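Local coordinates for SIR4-interacting protein SIF2 (Saccharomyces cerevisiae, PDB 1R5M) that acts as a WD40-repeat transcriptional corepressor subunit of the Set3 complex and antagonizes telomeric silencing in yeast, at residues Ile244-Pro249 with Thr270-His275. Residues are numbered along the deposited sequence; the frame is centred on the assembly and turned at random.
Sequences IGHHGP and TLRIWH
His246 lays one face of its imidazole against the aliphatic part of Arg272. The arginine chain runs extended from CG to NE, and its CD sits over the middle of the ring, 3.7 Å from the centroid and 10° off the normal, a CH-pi contact. The guanidinium continues beyond the imidazole, its plane 87° from the ring, until one face lies over Gly245, with NE 3.3 Å from Gly245 C. A glycine suits this place because a beta carbon would collide with NE and press on Trp274 CH2.

This is the Gly-His end of the fifth WD repeat, whose usual closing Trp-Asp is here Trp274 followed by a histidine; the loop leads from outer strand 241-243 of one blade to inner strand 250-256 of the next. With CG anti to the carbonyl carbon (chi1 -75°) the imidazole reaches in toward strand 271-274. Histidine suits because its two nitrogens bond Asp268 (ND1) and Ser264 OG (NE2) while a face remains for Arg272. That serine hydroxyl also takes the indole N-H of Trp274, forming the Asp-His-Ser-Trp tetrad known from WD40 blades. Asp268 also bonds Thr270 OG1, which stands at the imidazole edge.

Tryptophan suits because its indole is long enough to bring CH2 within 3.5 Å of Ile244 O while its N-H meets the serine; CZ2 lies 4.2 Å from His246 CD2. Arginine combines a slender chain with a flat end, whose NH1 bonds to Ser281 OG; an alanine here would probably leave the imidazole face and Gly245 without their cover and Ser281 without this partner.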
loop_
_atom_site.group_PDB
_atom_site.type_symbol
_atom_site.label_atom_id
_atom_site.label_comp_id
_atom_site.label_asym_id
_atom_site.label_seq_id
_atom_site.Cartn_x
_atom_site.Cartn_y
_atom_site.Cartn_z
ATOM N N ILE A 244 16.808 7.088 13.603
ATOM C CA ILE A 244 17.532 8.051 12.781
ATOM C C ILE A 244 18.424 7.376 11.748
ATOM O O ILE A 244 19.175 6.458 12.072
ATOM C CB ILE A 244 18.412 8.968 13.663
ATOM C CG1 ILE A 244 17.558 9.633 14.748
ATOM C CG2 ILE A 244 19.093 10.024 12.801
ATOM C CD1 ILE A 244 16.437 10.501 14.213
ATOM N N GLY A 245 18.338 7.843 10.508
ATOM C CA GLY A 245 19.149 7.266 9.449
ATOM C C GLY A 245 18.829 7.802 8.065
ATOM O O GLY A 245 19.733 8.156 7.311
ATOM N N HIS A 246 17.547 7.860 7.718
ATOM C CA HIS A 246 17.151 8.361 6.404
ATOM C C HIS A 246 17.416 9.854 6.235
ATOM O O HIS A 246 17.406 10.608 7.211
ATOM C CB HIS A 246 15.669 8.070 6.150
ATOM C CG HIS A 246 15.384 6.636 5.832
ATOM N ND1 HIS A 246 15.912 6.001 4.728
ATOM C CD2 HIS A 246 14.607 5.719 6.459
ATOM C CE1 HIS A 246 15.473 4.755 4.688
ATOM N NE2 HIS A 246 14.679 4.559 5.726
ATOM N N HIS A 247 17.652 10.271 4.994
ATOM C CA HIS A 247 17.928 11.674 4.696
ATOM C C HIS A 247 16.841 12.302 3.831
ATOM O O HIS A 247 17.039 13.371 3.252
ATOM C CB HIS A 247 19.272 11.816 3.976
ATOM C CG HIS A 247 20.411 11.142 4.675
ATOM N ND1 HIS A 247 20.544 9.771 4.730
ATOM C CD2 HIS A 247 21.471 11.651 5.347
ATOM C CE1 HIS A 247 21.638 9.465 5.405
ATOM N NE2 HIS A 247 22.218 10.587 5.791
ATOM N N GLY A 248 15.694 11.640 3.737
ATOM C CA GLY A 248 14.608 12.168 2.935
ATOM C C GLY A 248 13.269 11.647 3.419
ATOM O O GLY A 248 13.233 10.789 4.300
ATOM N N PRO A 249 12.151 12.144 2.866
ATOM C CA PRO A 249 10.813 11.701 3.270
ATOM C C PRO A 249 10.657 10.181 3.281
ATOM O O PRO A 249 11.261 9.474 2.470
ATOM C CB PRO A 249 9.909 12.373 2.243
ATOM C CG PRO A 249 10.625 13.672 1.996
ATOM C CD PRO A 249 12.062 13.222 1.862
ATOM N N THR A 270 17.077 4.734 -0.412
ATOM C CA THR A 270 17.530 3.584 0.357
ATOM C C THR A 270 16.423 2.908 1.142
ATOM O O THR A 270 15.357 3.481 1.377
ATOM C CB THR A 270 18.604 3.963 1.398
ATOM O OG1 THR A 270 18.004 4.749 2.439
ATOM C CG2 THR A 270 19.732 4.752 0.750
ATOM N N LEU A 271 16.702 1.670 1.526
ATOM C CA LEU A 271 15.810 0.894 2.370
ATOM C C LEU A 271 16.585 0.698 3.656
ATOM O O LEU A 271 17.807 0.549 3.632
ATOM C CB LEU A 271 15.544 -0.496 1.798
ATOM C CG LEU A 271 14.789 -0.655 0.489
ATOM C CD1 LEU A 271 14.583 -2.141 0.235
ATOM C CD2 LEU A 271 13.454 0.071 0.561
ATOM N N ARG A 272 15.886 0.716 4.779
ATOM C CA ARG A 272 16.533 0.451 6.052
ATOM C C ARG A 272 15.698 -0.591 6.786
ATOM O O ARG A 272 14.479 -0.675 6.600
ATOM C CB ARG A 272 16.684 1.735 6.880
ATOM C CG ARG A 272 17.897 2.577 6.459
ATOM C CD ARG A 272 18.021 3.860 7.277
ATOM N NE ARG A 272 19.115 4.719 6.814
ATOM C CZ ARG A 272 20.375 4.638 7.234
ATOM N NH1 ARG A 272 20.728 3.735 8.138
ATOM N NH2 ARG A 272 21.288 5.474 6.751
ATOM N N ILE A 273 16.373 -1.412 7.582
ATOM C CA ILE A 273 15.725 -2.459 8.371
ATOM C C ILE A 273 16.019 -2.090 9.818
ATOM O O ILE A 273 17.178 -1.867 10.178
ATOM C CB ILE A 273 16.327 -3.855 8.071
ATOM C CG1 ILE A 273 16.205 -4.181 6.575
ATOM C CG2 ILE A 273 15.618 -4.912 8.905
ATOM C CD1 ILE A 273 14.781 -4.269 6.057
ATOM N N TRP A 274 14.984 -2.018 10.648
ATOM C CA TRP A 274 15.172 -1.631 12.045
ATOM C C TRP A 274 14.776 -2.702 13.044
ATOM O O TRP A 274 13.713 -3.320 12.928
ATOM C CB TRP A 274 14.373 -0.364 12.367
ATOM C CG TRP A 274 14.497 0.725 11.355
ATOM C CD1 TRP A 274 13.833 0.817 10.162
ATOM C CD2 TRP A 274 15.330 1.886 11.444
ATOM N NE1 TRP A 274 14.199 1.964 9.507
ATOM C CE2 TRP A 274 15.116 2.641 10.268
ATOM C CE3 TRP A 274 16.237 2.364 12.400
ATOM C CZ2 TRP A 274 15.774 3.848 10.022
ATOM C CZ3 TRP A 274 16.895 3.569 12.154
ATOM C CH2 TRP A 274 16.657 4.298 10.972
ATOM N N HIS A 275 15.641 -2.901 14.034
ATOM C CA HIS A 275 15.405 -3.868 15.099
ATOM C C HIS A 275 15.197 -3.144 16.425
ATOM O O HIS A 275 14.279 -3.468 17.179
ATOM C CB HIS A 275 16.598 -4.810 15.236
ATOM C CG HIS A 275 16.684 -5.479 16.572
ATOM N ND1 HIS A 275 15.802 -6.458 16.973
ATOM C CD2 HIS A 275 17.531 -5.288 17.610
ATOM C CE1 HIS A 275 16.104 -6.844 18.200
ATOM N NE2 HIS A 275 17.150 -6.149 18.609
#